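Local coordinates for protein MlnD (Bacillus methylotrophicus, PDB 5IL5) that probably removes water from beta-hydroxyacyl chains, as the dehydratase domain of a trans-AT polyketide synthase that belongs to macrolactin biosynthesis, at residues F43-F48 with R112-P117; T55-K60 with E67-L72; I90-E95 with R139-G144; E155-Q160 with V192-Q197; Q172-F177 with A224-A229. All blocks are in the same frame, centred on the assembly; numbering follows the deposited sequence.

Contact 1: residues F43-F48 with R112-P117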
# COMPACT_ATOMS: atom_id res chain seq x y z
N PHE A 43 -8.32 0.70 6.91
CA PHE A 43 -9.49 1.50 7.25
C PHE A 43 -9.20 2.41 8.42
O PHE A 43 -9.73 3.52 8.50
CB PHE A 43 -10.66 0.59 7.60
CG PHE A 43 -11.29 -0.09 6.42
CD1 PHE A 43 -11.38 0.54 5.20
CD2 PHE A 43 -11.77 -1.38 6.55
CE1 PHE A 43 -11.95 -0.10 4.13
CE2 PHE A 43 -12.34 -2.03 5.48
CZ PHE A 43 -12.43 -1.38 4.26
N LYS A 44 -8.35 1.95 9.34
CA LYS A 44 -8.10 2.73 10.54
C LYS A 44 -7.24 3.95 10.24
O LYS A 44 -7.49 5.03 10.79
CB LYS A 44 -7.46 1.85 11.61
CG LYS A 44 -7.32 2.56 12.94
CD LYS A 44 -6.94 1.58 14.04
CE LYS A 44 -6.47 2.30 15.28
NZ LYS A 44 -6.20 1.33 16.37
N ALA A 45 -6.23 3.81 9.39
CA ALA A 45 -5.41 4.96 9.06
C ALA A 45 -4.56 4.73 7.82
O ALA A 45 -4.16 3.60 7.52
CB ALA A 45 -4.53 5.34 10.26
N GLN A 46 -4.28 5.83 7.13
CA GLN A 46 -3.30 5.86 6.05
C GLN A 46 -1.89 5.74 6.62
O GLN A 46 -1.54 6.45 7.58
CB GLN A 46 -3.45 7.16 5.28
CG GLN A 46 -2.40 7.43 4.22
CD GLN A 46 -2.68 6.73 2.90
OE1 GLN A 46 -3.82 6.46 2.55
NE2 GLN A 46 -1.62 6.43 2.15
N LYS A 47 -1.07 4.87 6.05
CA LYS A 47 0.26 4.70 6.63
C LYS A 47 1.16 3.90 5.70
O LYS A 47 0.69 3.10 4.89
CB LYS A 47 0.15 4.03 8.00
CG LYS A 47 -0.72 2.79 7.98
CD LYS A 47 -1.00 2.31 9.38
CE LYS A 47 -2.17 1.35 9.37
NZ LYS A 47 -2.27 0.62 10.65
N PHE A 48 2.46 4.12 5.87
CA PHE A 48 3.50 3.47 5.07
C PHE A 48 4.55 2.86 5.99
O PHE A 48 4.75 3.32 7.12
CB PHE A 48 4.21 4.46 4.14
CG PHE A 48 3.30 5.17 3.16
CD1 PHE A 48 2.58 6.29 3.53
CD2 PHE A 48 3.23 4.74 1.85
CE1 PHE A 48 1.77 6.94 2.63
CE2 PHE A 48 2.43 5.40 0.94
CZ PHE A 48 1.70 6.50 1.33
N ARG A 112 7.08 3.07 11.01
CA ARG A 112 5.97 3.41 10.13
C ARG A 112 5.67 4.89 10.27
O ARG A 112 5.97 5.52 11.29
CB ARG A 112 4.71 2.62 10.48
CG ARG A 112 4.05 3.13 11.74
CD ARG A 112 2.94 2.25 12.21
NE ARG A 112 2.25 2.85 13.35
CZ ARG A 112 1.05 2.47 13.78
NH1 ARG A 112 0.42 1.49 13.16
NH2 ARG A 112 0.49 3.08 14.82
N ILE A 113 5.03 5.45 9.24
CA ILE A 113 4.55 6.82 9.27
C ILE A 113 3.04 6.81 9.11
O ILE A 113 2.52 6.21 8.16
CB ILE A 113 5.22 7.69 8.19
CG1 ILE A 113 4.68 9.12 8.24
CG2 ILE A 113 5.01 7.08 6.81
CD1 ILE A 113 5.49 10.10 7.42
N VAL A 114 2.34 7.48 10.02
CA VAL A 114 0.89 7.62 9.98
C VAL A 114 0.58 9.04 9.52
O VAL A 114 1.21 9.99 9.99
CB VAL A 114 0.25 7.34 11.35
CG1 VAL A 114 -1.26 7.49 11.29
CG2 VAL A 114 0.64 5.96 11.85
N LEU A 115 -0.36 9.17 8.59
CA LEU A 115 -0.77 10.47 8.07
C LEU A 115 -2.27 10.64 8.27
O LEU A 115 -3.06 9.77 7.87
CB LEU A 115 -0.43 10.61 6.59
CG LEU A 115 1.03 10.36 6.24
CD1 LEU A 115 1.24 8.92 5.79
CD2 LEU A 115 1.47 11.33 5.16
N THR A 116 -2.66 11.75 8.87
CA THR A 116 -4.07 11.99 9.20
C THR A 116 -4.55 13.26 8.51
O THR A 116 -4.08 14.36 8.87
CB THR A 116 -4.28 12.09 10.71
OG1 THR A 116 -3.70 10.95 11.35
CG2 THR A 116 -5.77 12.10 11.01
N PRO A 117 -5.45 13.18 7.54
CA PRO A 117 -5.98 14.39 6.91
C PRO A 117 -6.92 15.14 7.84
O PRO A 117 -7.59 14.55 8.69
CB PRO A 117 -6.74 13.86 5.69
CG PRO A 117 -7.14 12.47 6.10
CD PRO A 117 -6.02 11.96 6.94
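The carbonyl oxygen of Phe48 is gripped twice by the opposing strand: Ile113 N donates a hydrogen bond to Phe48 O over 3.0 Å, lying in the carbonyl plane, and Arg112 CA adds a CA-H...O contact. Ile113 O is held in the same way, by Phe48 N at 3.1 Å and by a CA-H...O contact from Lys47. Two residues along, past the non-hydrogen-bonded pair Lys47-Val114, Leu115 N reaches Gln46 O at 3.1 Å, with an almost straight N-H...O angle of 173° but from above the carbonyl plane. These bonds pair strands 46-48 and 112-117 as antiparallel neighbours in the N-terminal hotdog fold, next to strand 36-39.

Phe48 and Leu115 share one face. Phe48 CG stands anti to its own carbonyl carbon, and the ring meets Leu115 CD1 edge-on, 3.7 Å from Phe48 CD1; Ile113 CG2 lies 3.8 Å from Phe48 CB. Helix 74-86 packs on this face through Ala81 and Met84, while Phe43 of the second subunit touches Leu115.

The other face is mixed: Val114 CG2 lies over one face of the Arg112 guanidinium. Lys47 NZ comes within 3.8 Å of Arg112 NH1, a like-charged pair, but each has its own acid: Asp42 for Lys47 and Glu127 for Arg112. Those two carboxylates probably offset the repulsion, so the pairing combines an apolar side beneath the helix with a charge-balanced outer side.

Contact 2: residues T55-K60 with E67-L72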
# COMPACT_ATOMS: atom_id res chain seq x y z
N THR A 55 20.40 1.65 4.35
CA THR A 55 21.08 2.91 4.07
C THR A 55 22.33 3.00 4.94
O THR A 55 22.36 2.50 6.07
CB THR A 55 20.18 4.11 4.35
OG1 THR A 55 20.20 4.39 5.75
CG2 THR A 55 18.75 3.85 3.92
N GLY A 56 23.36 3.66 4.42
CA GLY A 56 24.62 3.69 5.14
C GLY A 56 24.72 4.88 6.07
O GLY A 56 25.82 5.28 6.46
N LEU A 57 23.57 5.40 6.48
CA LEU A 57 23.47 6.72 7.10
C LEU A 57 23.24 6.56 8.59
O LEU A 57 22.21 6.01 9.01
CB LEU A 57 22.33 7.51 6.46
CG LEU A 57 22.21 7.45 4.93
CD1 LEU A 57 20.83 7.91 4.50
CD2 LEU A 57 23.28 8.28 4.24
N TYR A 58 24.20 7.02 9.39
CA TYR A 58 24.06 7.01 10.84
C TYR A 58 24.79 8.22 11.43
O TYR A 58 25.72 8.76 10.83
CB TYR A 58 24.60 5.71 11.46
CG TYR A 58 26.05 5.41 11.14
CD1 TYR A 58 27.08 5.98 11.87
CD2 TYR A 58 26.39 4.54 10.11
CE1 TYR A 58 28.41 5.71 11.58
CE2 TYR A 58 27.71 4.26 9.81
CZ TYR A 58 28.71 4.85 10.55
OH TYR A 58 30.03 4.57 10.25
N ILE A 59 24.33 8.64 12.61
CA ILE A 59 25.04 9.63 13.41
C ILE A 59 25.25 9.05 14.80
O ILE A 59 24.61 8.08 15.20
CB ILE A 59 24.30 10.99 13.51
CG1 ILE A 59 22.93 10.85 14.17
CG2 ILE A 59 24.13 11.61 12.13
CD1 ILE A 59 22.35 12.18 14.66
N LYS A 60 26.18 9.65 15.53
CA LYS A 60 26.43 9.33 16.93
C LYS A 60 26.51 10.62 17.72
O LYS A 60 27.01 11.63 17.22
CB LYS A 60 27.73 8.54 17.11
CG LYS A 60 27.94 7.41 16.10
CD LYS A 60 29.28 6.73 16.31
CE LYS A 60 29.45 5.52 15.39
NZ LYS A 60 30.75 4.83 15.59
N GLU A 67 24.37 3.97 17.59
CA GLU A 67 24.25 4.77 16.38
C GLU A 67 22.79 5.19 16.16
O GLU A 67 21.86 4.58 16.69
CB GLU A 67 24.78 3.99 15.18
CG GLU A 67 26.30 3.95 15.09
CD GLU A 67 26.81 2.97 14.05
OE1 GLU A 67 26.07 2.67 13.09
OE2 GLU A 67 27.96 2.49 14.21
N MET A 68 22.59 6.24 15.35
CA MET A 68 21.26 6.76 15.08
C MET A 68 21.11 7.12 13.61
O MET A 68 22.05 7.58 12.96
CB MET A 68 20.94 8.03 15.87
CG MET A 68 20.84 7.87 17.35
SD MET A 68 20.67 9.49 18.10
CE MET A 68 22.35 10.07 18.00
N PHE A 69 19.90 6.95 13.11
CA PHE A 69 19.55 7.49 11.81
C PHE A 69 19.42 9.01 11.94
O PHE A 69 18.80 9.49 12.90
CB PHE A 69 18.24 6.90 11.30
CG PHE A 69 17.94 7.26 9.88
CD1 PHE A 69 18.55 6.60 8.83
CD2 PHE A 69 17.04 8.27 9.58
CE1 PHE A 69 18.28 6.94 7.52
CE2 PHE A 69 16.76 8.61 8.27
CZ PHE A 69 17.38 7.95 7.24
N PRO A 70 19.97 9.79 11.01
CA PRO A 70 19.96 11.24 11.17
C PRO A 70 18.55 11.77 11.41
O PRO A 70 17.58 11.32 10.80
CB PRO A 70 20.54 11.76 9.85
CG PRO A 70 20.53 10.58 8.91
CD PRO A 70 20.67 9.38 9.78
N PHE A 71 18.45 12.76 12.30
CA PHE A 71 17.15 13.29 12.68
C PHE A 71 16.40 13.84 11.47
O PHE A 71 15.28 13.41 11.17
CB PHE A 71 17.31 14.39 13.73
CG PHE A 71 17.74 13.88 15.07
CD1 PHE A 71 16.84 13.19 15.86
CD2 PHE A 71 19.02 14.10 15.54
CE1 PHE A 71 17.21 12.72 17.10
CE2 PHE A 71 19.40 13.63 16.78
CZ PHE A 71 18.49 12.94 17.56
N LEU A 72 17.00 14.80 10.77
CA LEU A 72 16.24 15.63 9.85
C LEU A 72 15.86 14.91 8.56
O LEU A 72 14.95 15.37 7.86
CB LEU A 72 17.04 16.89 9.51
CG LEU A 72 17.35 17.84 10.68
CD1 LEU A 72 17.94 19.16 10.20
CD2 LEU A 72 16.11 18.09 11.54
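A single antiparallel bridge, the hydrogen-bonded pair Ile59-Met68, ties two segments of the N-terminal hotdog fold. Ile59 N donates to Met68 O and Met68 N returns a bond to Ile59 O, both with the donor in the carbonyl plane. Tyr58 CA adds a CA-H...O contact to Met68 O, so that oxygen receives neighbours from two successive residues. Beyond the bridge the backbones diverge, their end-to-end directions being 100° apart.

The tight part is apolar and gathers around Ile59. Its CG1 sits between the backbone N and the carbonyl carbon (chi1 61°), which brings CG1 to 3.8 Å from Met68 CB and lets Ile59 CD1 reach Phe71 CE2 at 3.9 Å, the two side chains crossing nearly at a right angle. Ile59 CG2 turns to Pro70 CB at 4.3 Å. Leu57 extends the packing, running alongside Phe69 with CD1 4.1 Å from Phe69 CE1. Strand 179-181 of the C-terminal half covers Ile59 through Tyr179 and Cys181.

The solvent side is looser and charged. Glu67 lays its carboxylate over a face of the Tyr58 ring, planes 22° apart, with OE1 3.4 Å from Tyr58 CG. The extended Lys60 runs beside Glu67 in the same direction, yet Lys60 NZ stays 3.9 Å from Glu67 OE2, a long salt bridge that is probably weak.

At the far end Thr55 OG1, hydrogen-bonded to Val52 O, meets the Phe69 ring edge in its plane, 3.6 Å from Phe69 CE1.

Contact 3: residues I90-E95 with R139-G144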
# COMPACT_ATOMS: atom_id res chain seq x y z
N ILE A 90 4.69 17.88 -1.91
CA ILE A 90 4.71 18.53 -0.60
C ILE A 90 5.74 19.64 -0.66
O ILE A 90 6.93 19.38 -0.87
CB ILE A 90 5.02 17.52 0.51
CG1 ILE A 90 3.91 16.46 0.61
CG2 ILE A 90 5.20 18.23 1.85
CD1 ILE A 90 2.52 17.01 0.93
N ILE A 91 5.29 20.87 -0.46
CA ILE A 91 6.16 22.04 -0.52
C ILE A 91 6.54 22.53 0.86
O ILE A 91 7.69 22.91 1.08
CB ILE A 91 5.48 23.17 -1.33
CG1 ILE A 91 5.19 22.74 -2.77
CG2 ILE A 91 6.38 24.39 -1.35
CD1 ILE A 91 6.41 22.27 -3.54
N LYS A 92 5.61 22.51 1.81
CA LYS A 92 5.83 23.16 3.09
C LYS A 92 5.41 22.22 4.20
O LYS A 92 4.32 21.64 4.16
CB LYS A 92 5.04 24.48 3.16
CG LYS A 92 5.60 25.52 4.12
CD LYS A 92 4.86 26.84 3.98
CE LYS A 92 5.41 27.93 4.89
NZ LYS A 92 6.61 28.62 4.31
N LEU A 93 6.28 22.07 5.19
CA LEU A 93 5.99 21.32 6.39
C LEU A 93 6.09 22.29 7.55
O LEU A 93 7.00 23.14 7.57
CB LEU A 93 6.95 20.14 6.58
CG LEU A 93 6.94 19.18 5.39
CD1 LEU A 93 7.99 19.60 4.36
CD2 LEU A 93 7.14 17.73 5.80
N THR A 94 5.16 22.22 8.48
CA THR A 94 5.13 23.16 9.59
C THR A 94 5.02 22.39 10.89
O THR A 94 4.57 21.25 10.93
CB THR A 94 3.98 24.16 9.44
OG1 THR A 94 2.72 23.49 9.53
CG2 THR A 94 4.07 24.87 8.08
N GLU A 95 5.46 23.05 11.96
CA GLU A 95 5.30 22.57 13.33
C GLU A 95 5.86 21.15 13.47
O GLU A 95 5.16 20.21 13.83
CB GLU A 95 3.84 22.62 13.76
CG GLU A 95 3.14 23.93 13.46
CD GLU A 95 1.67 23.87 13.81
OE1 GLU A 95 1.29 22.91 14.53
OE2 GLU A 95 0.92 24.77 13.36
N ARG A 139 3.25 18.63 10.46
CA ARG A 139 2.12 18.94 9.62
C ARG A 139 2.56 19.08 8.17
O ARG A 139 3.73 19.33 7.87
CB ARG A 139 1.45 20.23 10.08
CG ARG A 139 0.69 20.06 11.37
CD ARG A 139 -0.05 21.33 11.70
NE ARG A 139 -0.91 21.73 10.60
CZ ARG A 139 -2.06 21.15 10.28
NH1 ARG A 139 -2.53 20.14 10.99
NH2 ARG A 139 -2.76 21.61 9.25
N LEU A 140 1.59 18.94 7.28
CA LEU A 140 1.81 19.02 5.85
C LEU A 140 0.85 20.03 5.26
O LEU A 140 -0.35 20.00 5.55
CB LEU A 140 1.61 17.65 5.18
CG LEU A 140 2.43 16.53 5.82
CD1 LEU A 140 1.82 15.17 5.51
CD2 LEU A 140 3.85 16.60 5.32
N GLU A 141 1.38 20.94 4.46
CA GLU A 141 0.54 21.85 3.69
C GLU A 141 0.08 21.12 2.44
O GLU A 141 0.92 20.65 1.65
CB GLU A 141 1.29 23.12 3.34
CG GLU A 141 0.59 23.95 2.28
CD GLU A 141 0.76 25.44 2.47
OE1 GLU A 141 1.62 25.85 3.29
OE2 GLU A 141 0.03 26.20 1.79
N LEU A 142 -1.23 21.02 2.24
CA LEU A 142 -1.78 20.31 1.10
C LEU A 142 -2.30 21.23 0.01
O LEU A 142 -2.40 20.79 -1.15
CB LEU A 142 -2.90 19.37 1.55
CG LEU A 142 -2.49 18.30 2.56
CD1 LEU A 142 -3.61 17.29 2.73
CD2 LEU A 142 -1.19 17.62 2.14
N GLU A 143 -2.62 22.47 0.32
CA GLU A 143 -3.03 23.43 -0.70
C GLU A 143 -1.75 24.06 -1.23
O GLU A 143 -1.22 25.02 -0.67
CB GLU A 143 -4.00 24.45 -0.12
CG GLU A 143 -5.18 23.83 0.65
CD GLU A 143 -6.24 23.25 -0.26
OE1 GLU A 143 -7.28 23.91 -0.46
OE2 GLU A 143 -6.04 22.13 -0.78
N GLY A 144 -1.23 23.48 -2.31
CA GLY A 144 0.02 23.92 -2.90
C GLY A 144 -0.05 25.34 -3.41
O GLY A 144 -0.96 25.70 -4.16
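Leu93 and Leu140 both place CG anti to the carbonyl carbon (chi1 -58° and -53°), so the two side chains run side by side from a non-hydrogen-bonded antiparallel pair and bring Leu93 CD2 to 3.5 Å from Leu140 CD2. Ile90 CG2 closes on the same methyl, Leu140 CD2, at 4.1 Å.

On the opposite face Arg139 bends at chi3 (55°). Its CB passes 3.5 Å from Thr94 OG1, and its CD lies 3.5 Å from Glu95 OE1; the Glu95 carboxylate is well out of the guanidinium plane, so only the charges can attract. Lys92 lays its CD 3.5 Å from Glu141 OE1, while its NZ bonds to Thr244 OG1.

The backbone pairing is uneven. Arg139 N to Thr94 O and Glu141 N to Lys92 O each span 3.0 Å with the donor almost along the C=O axis, whereas Thr94 N approaches Arg139 O from far above its carbonyl plane.

Helix 74-86 of the N-terminal hotdog fold packs on Leu93 through Ile75 and Ala78, and Tyr124 of strand 122-128 touches both leucines. Strand 92-98 also bonds to strand 239-245, which places this pairing where the two hotdog halves join.

Contact 4: residues E155-Q160 with V192-Q197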
# COMPACT_ATOMS: atom_id res chain seq x y z
N GLU A 155 28.44 37.36 -0.89
CA GLU A 155 29.73 38.02 -1.05
C GLU A 155 30.50 38.19 0.25
O GLU A 155 31.70 37.87 0.28
CB GLU A 155 29.51 39.37 -1.76
CG GLU A 155 29.07 39.30 -3.24
CD GLU A 155 29.43 38.01 -3.95
OE1 GLU A 155 30.63 37.69 -4.02
OE2 GLU A 155 28.49 37.33 -4.43
N PRO A 156 29.90 38.68 1.35
CA PRO A 156 30.70 38.89 2.57
C PRO A 156 31.44 37.66 3.04
O PRO A 156 32.55 37.77 3.58
CB PRO A 156 29.64 39.30 3.60
CG PRO A 156 28.54 39.90 2.82
CD PRO A 156 28.61 39.39 1.41
N PHE A 157 30.87 36.47 2.85
CA PHE A 157 31.52 35.25 3.31
C PHE A 157 32.58 34.77 2.32
O PHE A 157 33.53 34.09 2.72
CB PHE A 157 30.46 34.17 3.54
CG PHE A 157 29.41 34.57 4.53
CD1 PHE A 157 28.31 35.32 4.13
CD2 PHE A 157 29.52 34.22 5.87
CE1 PHE A 157 27.35 35.70 5.04
CE2 PHE A 157 28.55 34.60 6.78
CZ PHE A 157 27.47 35.34 6.36
N LEU A 158 32.44 35.14 1.05
CA LEU A 158 33.35 34.65 0.02
C LEU A 158 34.70 35.36 0.09
O LEU A 158 35.72 34.78 -0.30
CB LEU A 158 32.71 34.84 -1.36
CG LEU A 158 31.27 34.29 -1.49
CD1 LEU A 158 30.55 34.80 -2.74
CD2 LEU A 158 31.25 32.78 -1.48
N SER A 159 34.73 36.60 0.59
CA SER A 159 35.95 37.39 0.56
C SER A 159 37.00 36.85 1.52
O SER A 159 38.20 36.99 1.27
CB SER A 159 35.65 38.85 0.90
OG SER A 159 35.36 38.98 2.29
N GLN A 160 36.56 36.23 2.62
CA GLN A 160 37.49 35.72 3.62
C GLN A 160 37.88 34.30 3.23
O GLN A 160 37.44 33.30 3.81
CB GLN A 160 36.85 35.75 5.00
CG GLN A 160 36.49 37.11 5.50
CD GLN A 160 37.71 38.00 5.65
OE1 GLN A 160 38.79 37.53 6.02
NE2 GLN A 160 37.55 39.27 5.34
N VAL A 192 32.77 28.98 6.81
CA VAL A 192 33.04 30.37 7.20
C VAL A 192 32.03 30.77 8.26
O VAL A 192 30.82 30.65 8.05
CB VAL A 192 32.95 31.34 6.01
CG1 VAL A 192 33.27 32.77 6.46
CG2 VAL A 192 33.91 30.94 4.91
N SER A 193 32.52 31.27 9.40
CA SER A 193 31.68 31.58 10.55
C SER A 193 32.01 32.97 11.07
O SER A 193 33.16 33.26 11.39
CB SER A 193 31.88 30.54 11.65
OG SER A 193 31.01 30.77 12.74
N ARG A 194 30.99 33.83 11.16
CA ARG A 194 31.16 35.17 11.71
C ARG A 194 29.89 35.65 12.39
O ARG A 194 28.81 35.56 11.81
CB ARG A 194 31.51 36.17 10.61
CG ARG A 194 32.30 35.62 9.43
CD ARG A 194 32.59 36.74 8.45
NE ARG A 194 31.38 37.52 8.21
CZ ARG A 194 31.30 38.59 7.43
NH1 ARG A 194 32.36 39.05 6.79
NH2 ARG A 194 30.13 39.20 7.29
N ASN A 195 30.03 36.17 13.61
CA ASN A 195 28.95 36.91 14.27
C ASN A 195 27.72 36.05 14.52
O ASN A 195 26.59 36.54 14.50
CB ASN A 195 28.57 38.15 13.44
CG ASN A 195 27.79 39.17 14.24
OD1 ASN A 195 28.18 39.54 15.36
ND2 ASN A 195 26.69 39.64 13.67
N GLY A 196 27.93 34.76 14.77
CA GLY A 196 26.81 33.85 14.94
C GLY A 196 26.12 33.53 13.64
O GLY A 196 24.92 33.26 13.62
N GLN A 197 26.87 33.57 12.54
CA GLN A 197 26.40 33.18 11.23
C GLN A 197 27.44 32.25 10.62
O GLN A 197 28.63 32.36 10.92
CB GLN A 197 26.20 34.42 10.34
CG GLN A 197 25.34 35.52 10.98
CD GLN A 197 25.33 36.80 10.15
OE1 GLN A 197 26.26 37.06 9.38
NE2 GLN A 197 24.28 37.60 10.31
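Arg194 CZ stands over the Phe157 ring, 5.0 Å from its centroid and 14° off the normal, a long cation-pi pair of at most weak attraction. At the edge, near the ring plane, Gln197 OE1 comes to 3.7 Å from Phe157 CZ, and Val192 CG1 lies 4.1 Å from Phe157 CD2. The guanidinium itself has the carbonyl carbon of Pro156 over one face, and Pro156 CB is 3.7 Å from Arg194 NH2. Arg194 NH1 also approaches Pro156 O, but the angle is too poor for a hydrogen bond, and none joins the two segments: contact here rests on van der Waals packing, with little help from the cation-pi pair.

Torsions explain the overlap. Phe157 CG is anti to the carbonyl carbon (chi1 -58°), while the Arg194 chain bends at chi3 (-47°), folding its head back over helix 155-158. In that helix Glu155 O accepts from both Leu158 N and Ser159 N.

The partner segment ends in a beta hairpin. Asn195 and Gly196 form a two-residue type I' turn, closed by Arg194 N to Gln197 O at 2.8 Å and Gln197 N to Arg194 O at 2.9 Å. The short helix thus lies against the tip of hairpin 188-194/197-202 in the C-terminal half, with strand 254-258 beside Leu158 and Gln197, and helix 215-229 touching Ser193.

Contact 5: residues Q172-F177 with A224-A229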
# COMPACT_ATOMS: atom_id res chain seq x y z
N GLN A 172 36.11 17.65 12.95
CA GLN A 172 36.78 17.47 14.23
C GLN A 172 36.15 18.34 15.31
O GLN A 172 36.06 17.92 16.47
CB GLN A 172 38.27 17.79 14.09
CG GLN A 172 39.10 16.70 13.41
CD GLN A 172 40.39 17.22 12.80
OE1 GLN A 172 40.96 16.57 11.92
NE2 GLN A 172 40.87 18.37 13.27
N ARG A 173 35.69 19.54 14.95
CA ARG A 173 35.09 20.43 15.94
C ARG A 173 33.69 19.96 16.32
O ARG A 173 33.32 20.00 17.50
CB ARG A 173 35.05 21.85 15.38
CG ARG A 173 36.42 22.47 15.32
CD ARG A 173 36.51 23.58 14.30
NE ARG A 173 37.91 23.96 14.11
CZ ARG A 173 38.31 25.14 13.66
NH1 ARG A 173 37.42 26.08 13.36
NH2 ARG A 173 39.61 25.38 13.52
N LEU A 174 32.89 19.53 15.35
CA LEU A 174 31.59 18.95 15.67
C LEU A 174 31.76 17.73 16.57
O LEU A 174 30.95 17.49 17.47
CB LEU A 174 30.84 18.59 14.39
CG LEU A 174 30.35 19.76 13.54
CD1 LEU A 174 29.62 19.22 12.34
CD2 LEU A 174 29.44 20.69 14.33
N ALA A 175 32.81 16.94 16.32
CA ALA A 175 33.11 15.82 17.20
C ALA A 175 33.39 16.30 18.62
O ALA A 175 32.92 15.70 19.59
CB ALA A 175 34.30 15.03 16.65
N GLU A 176 34.15 17.39 18.76
CA GLU A 176 34.43 17.94 20.08
C GLU A 176 33.18 18.52 20.73
O GLU A 176 33.15 18.69 21.96
CB GLU A 176 35.51 19.02 19.99
CG GLU A 176 36.87 18.49 19.54
CD GLU A 176 37.85 19.60 19.24
OE1 GLU A 176 37.44 20.78 19.25
OE2 GLU A 176 39.04 19.30 18.99
N PHE A 177 32.15 18.84 19.95
CA PHE A 177 30.84 19.20 20.49
C PHE A 177 29.96 17.99 20.76
O PHE A 177 28.88 18.14 21.33
CB PHE A 177 30.12 20.16 19.53
CG PHE A 177 30.80 21.49 19.36
CD1 PHE A 177 31.48 22.08 20.41
CD2 PHE A 177 30.77 22.15 18.14
CE1 PHE A 177 32.10 23.31 20.26
CE2 PHE A 177 31.39 23.37 17.98
CZ PHE A 177 32.06 23.95 19.04
N ALA A 224 25.44 22.69 10.37
CA ALA A 224 25.62 24.14 10.49
C ALA A 224 25.07 24.65 11.82
O ALA A 224 25.70 25.48 12.48
CB ALA A 224 24.94 24.85 9.32
N VAL A 225 23.89 24.17 12.22
CA VAL A 225 23.29 24.60 13.47
C VAL A 225 24.14 24.17 14.66
O VAL A 225 24.36 24.94 15.60
CB VAL A 225 21.85 24.06 13.57
CG1 VAL A 225 21.20 24.46 14.88
CG2 VAL A 225 21.03 24.55 12.38
N ILE A 226 24.62 22.92 14.65
CA ILE A 226 25.43 22.44 15.76
C ILE A 226 26.69 23.28 15.88
O ILE A 226 27.21 23.49 16.99
CB ILE A 226 25.80 20.96 15.54
CG1 ILE A 226 24.58 20.07 15.45
CG2 ILE A 226 26.69 20.46 16.67
CD1 ILE A 226 24.92 18.77 14.80
N TYR A 227 27.20 23.77 14.76
CA TYR A 227 28.43 24.56 14.78
C TYR A 227 28.20 25.92 15.42
O TYR A 227 29.00 26.37 16.24
CB TYR A 227 28.97 24.70 13.35
CG TYR A 227 30.37 25.23 13.32
CD1 TYR A 227 31.46 24.36 13.35
CD2 TYR A 227 30.62 26.59 13.27
CE1 TYR A 227 32.75 24.84 13.34
CE2 TYR A 227 31.91 27.08 13.25
CZ TYR A 227 32.96 26.20 13.28
OH TYR A 227 34.25 26.69 13.26
N LEU A 228 27.10 26.58 15.06
CA LEU A 228 26.73 27.83 15.71
C LEU A 228 26.35 27.61 17.17
O LEU A 228 26.79 28.35 18.05
CB LEU A 228 25.57 28.50 14.99
CG LEU A 228 25.86 29.16 13.64
CD1 LEU A 228 24.62 29.96 13.25
CD2 LEU A 228 27.12 30.03 13.63
N ALA A 229 25.55 26.58 17.43
CA ALA A 229 25.05 26.36 18.79
C ALA A 229 26.15 25.84 19.71
O ALA A 229 26.24 26.26 20.87
CB ALA A 229 23.88 25.38 18.74
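One polar bond crosses between the helices: Arg173 NH1 donates to Tyr227 OH at 3.2 Å, with an N-H...O angle of 147°. The hydroxyl lies in the guanidinium plane, and ring and guanidinium are nearly coplanar, 18° apart. The chain shapes set this up. Arg173 is extended from CG to NE, and Tyr227 CG is anti to its backbone N, so the two side chains run alongside each other in the same direction; Arg173 CD ends up 4.1 Å from Tyr227 CE1, at the ring's edge.

Apolar packing centres on Leu174 CD2. It meets Ile226 CG2 at 3.6 Å, the side chains crossing at about a right angle, and Tyr227 CB at 4.2 Å. The same methyl sits near the plane of the Tyr227 ring, at its edge.

Helix 215-229, which carries Ile226 and Tyr227, is the long helix of the C-terminal hotdog fold; Ala224, Val225 and Ala229 pack on strands 197-202 and 266-272, and Tyr227 also touches strand 188-194. The axes of segments 172-176 and 224-229 make 63° and come within 10.0 Å. Phe170 of helix 167-176 adds a ring-to-ring contact with Tyr227.

Contacts of a ring with carbonyl groups make a third kind. Phe177 CD2 reaches Ile226 O at 4.0 Å, an oblique approach, whereas within its own segment Phe177 has Arg173 O over one ring face, offset toward the rim.

Along the chain, contact 2 is nested inside the loop closed by contact 1, contact 3 alternates with contact 1, and contacts 4 and 5 follow, interleaved with each other. Contacts 1 to 3 belong to the N-terminal hotdog fold, contact 5 to the C-terminal one, and contact 4 sets a helix against the latter's 188-194/197-202 hairpin. Contacts 1 and 3, with centres about 16 Å apart, touch through Leu115 and Leu140. Contacts 4 and 5, about 17 Å apart, touch where Tyr227 and Leu228 meet Ser193 and the hairpin turn. Contacts 1 and 4 lie about 44 Å apart, centre to centre, on opposite sides of the chain's centre, so the five contacts spread from one hotdog half of the dehydratase domain to the other.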